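Local coordinates for Thiol:disulfide interchange protein, thioredoxin family protein (Chlorobaculum tepidum, PDB 3OR5), which probably acts as a thioredoxin-like thiol:disulfide oxidoreductase, consistent with a role in cytochrome c-type biogenesis, at residues G131-P136 against A140-I145. Sequence-based numbering, arbitrary orientation.
Sequences GVIVGP and ADFDRI
Ile-133 reaches from the last position of its strand toward the helix and ends against two apolar side chains of the helix, Phe-142 and Ile-145. Its terminal methyl does the touching: CD1 lies 4.2 Å from ring atom CE1 of Phe-142 and, on the Ile-145 side, 4.3 Å from CD1 of that residue. The gamma branch that carries this methyl sits opposite the carbonyl carbon (chi1 -62°), and a nearly extended second torsion (168°) pushes CD1 out to the helix, while CG2 takes the other branch position, anti to the backbone N. Ile-145 answers in kind, its own delta methyl extended toward the strand, so the two isoleucines meet methyl to methyl. The first bond of the Phe-142 side chain points neither at the strand nor away from it, but the ring reaches back far enough for CE1 to meet the isoleucine methyl obliquely. These are van der Waals contacts with no hydrogen bond across them, and they join the edge strand 129-133 of the central thioredoxin-fold sheet to the C-terminal helix 139-150, which follows it after a short loop. Phe-142 and Ile-145 are three residues apart, close to one helical turn, which puts both on the side of the helix that meets the strand. A beta-branched isoleucine suits the extended backbone at Ile-133, where backbone hydrogen bonding with Ser-120 joins this end of the strand to its neighbour 119-123 and the side chain also packs on Val-122. The broad phenylalanine ring spans more than this one contact: it also packs on Met-56 and Val-59 of helix 47-63, tying the two helices together on the same side of the sheet. Near the start of the helix, the backbone N of Asp-141 is hydrogen-bonded by Ser-138 OG, whose short hydroxyl side chain can accept from a first-turn amide.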
loop_
_atom_site.group_PDB
_atom_site.type_symbol
_atom_site.label_atom_id
_atom_site.label_comp_id
_atom_site.label_asym_id
_atom_site.label_seq_id
_atom_site.Cartn_x
_atom_site.Cartn_y
_atom_site.Cartn_z
ATOM N N GLY A 131 -4.136 2.445 -11.024
ATOM C CA GLY A 131 -3.422 1.277 -11.547
ATOM C C GLY A 131 -3.234 0.220 -10.454
ATOM O O GLY A 131 -3.368 0.483 -9.250
ATOM N N VAL A 132 -2.918 -0.971 -10.926
ATOM C CA VAL A 132 -2.661 -2.103 -10.050
ATOM C C VAL A 132 -1.292 -2.654 -10.355
ATOM O O VAL A 132 -0.961 -2.930 -11.516
ATOM C CB VAL A 132 -3.778 -3.202 -10.230
ATOM C CG1 VAL A 132 -3.504 -4.260 -9.231
ATOM C CG2 VAL A 132 -5.212 -2.607 -10.021
ATOM N N ILE A 133 -0.493 -2.912 -9.336
ATOM C CA ILE A 133 0.824 -3.468 -9.522
ATOM C C ILE A 133 0.743 -4.926 -9.072
ATOM O O ILE A 133 0.458 -5.233 -7.920
ATOM C CB ILE A 133 1.868 -2.744 -8.635
ATOM C CG1 ILE A 133 1.960 -1.275 -9.021
ATOM C CG2 ILE A 133 3.258 -3.397 -8.781
ATOM C CD1 ILE A 133 2.721 -0.442 -8.026
ATOM N N VAL A 134 0.987 -5.841 -10.009
ATOM C CA VAL A 134 1.050 -7.287 -9.650
ATOM C C VAL A 134 2.380 -7.881 -10.178
ATOM O O VAL A 134 2.474 -9.089 -10.398
ATOM C CB VAL A 134 -0.063 -8.107 -10.265
ATOM C CG1 VAL A 134 -1.474 -7.711 -9.724
ATOM C CG2 VAL A 134 0.011 -8.051 -11.795
ATOM N N GLY A 135 3.374 -7.061 -10.398
ATOM C CA GLY A 135 4.705 -7.459 -10.846
ATOM C C GLY A 135 5.770 -6.658 -10.110
ATOM O O GLY A 135 5.499 -5.588 -9.554
ATOM N N PRO A 136 7.021 -7.151 -10.088
ATOM C CA PRO A 136 8.002 -6.404 -9.259
ATOM C C PRO A 136 8.311 -5.039 -9.809
ATOM O O PRO A 136 8.231 -4.802 -11.050
ATOM C CB PRO A 136 9.255 -7.258 -9.359
ATOM C CG PRO A 136 9.144 -7.682 -10.812
ATOM C CD PRO A 136 7.674 -8.115 -11.005
ATOM N N ALA A 140 13.739 2.789 -8.308
ATOM C CA ALA A 140 13.575 3.858 -9.235
ATOM C C ALA A 140 12.169 3.842 -9.879
ATOM O O ALA A 140 11.633 4.961 -10.169
ATOM C CB ALA A 140 14.659 3.762 -10.354
ATOM N N ASP A 141 11.594 2.644 -10.136
ATOM C CA ASP A 141 10.204 2.558 -10.701
ATOM C C ASP A 141 9.212 3.116 -9.676
ATOM O O ASP A 141 8.354 3.942 -10.032
ATOM C CB ASP A 141 9.720 1.105 -10.975
ATOM C CG ASP A 141 10.483 0.425 -12.115
ATOM O OD1 ASP A 141 10.930 1.186 -13.036
ATOM O OD2 ASP A 141 10.625 -0.848 -12.052
ATOM N N PHE A 142 9.379 2.750 -8.399
ATOM C CA PHE A 142 8.412 3.310 -7.426
ATOM C C PHE A 142 8.589 4.817 -7.354
ATOM O O PHE A 142 7.652 5.557 -7.192
ATOM C CB PHE A 142 8.655 2.732 -6.012
ATOM C CG PHE A 142 8.016 1.433 -5.782
ATOM C CD1 PHE A 142 6.611 1.263 -5.800
ATOM C CD2 PHE A 142 8.816 0.323 -5.499
ATOM C CE1 PHE A 142 6.038 -0.009 -5.525
ATOM C CE2 PHE A 142 8.238 -0.939 -5.239
ATOM C CZ PHE A 142 6.840 -1.109 -5.272
ATOM N N ASP A 143 9.810 5.304 -7.354
ATOM C CA ASP A 143 9.978 6.742 -7.342
ATOM C C ASP A 143 9.286 7.529 -8.465
ATOM O O ASP A 143 8.637 8.541 -8.278
ATOM C CB ASP A 143 11.478 6.915 -7.304
ATOM C CG ASP A 143 11.839 8.177 -6.795
ATOM O OD1 ASP A 143 11.821 8.281 -5.532
ATOM O OD2 ASP A 143 12.062 9.029 -7.685
ATOM N N ARG A 144 9.380 7.000 -9.672
ATOM C CA ARG A 144 8.708 7.583 -10.830
ATOM C C ARG A 144 7.183 7.440 -10.735
ATOM O O ARG A 144 6.470 8.290 -11.109
ATOM C CB ARG A 144 9.186 6.910 -12.123
ATOM C CG ARG A 144 10.617 7.131 -12.527
ATOM C CD ARG A 144 10.880 6.799 -14.023
ATOM N NE ARG A 144 9.903 7.401 -14.947
ATOM C CZ ARG A 144 9.434 6.810 -16.052
ATOM N NH1 ARG A 144 9.863 5.576 -16.413
ATOM N NH2 ARG A 144 8.541 7.439 -16.807
ATOM N N ILE A 145 6.735 6.321 -10.208
ATOM C CA ILE A 145 5.268 6.126 -10.016
ATOM C C ILE A 145 4.751 7.167 -9.046
ATOM O O ILE A 145 3.727 7.801 -9.257
ATOM C CB ILE A 145 4.943 4.699 -9.526
ATOM C CG1 ILE A 145 5.213 3.652 -10.631
ATOM C CG2 ILE A 145 3.466 4.555 -8.998
ATOM C CD1 ILE A 145 5.410 2.277 -10.056
#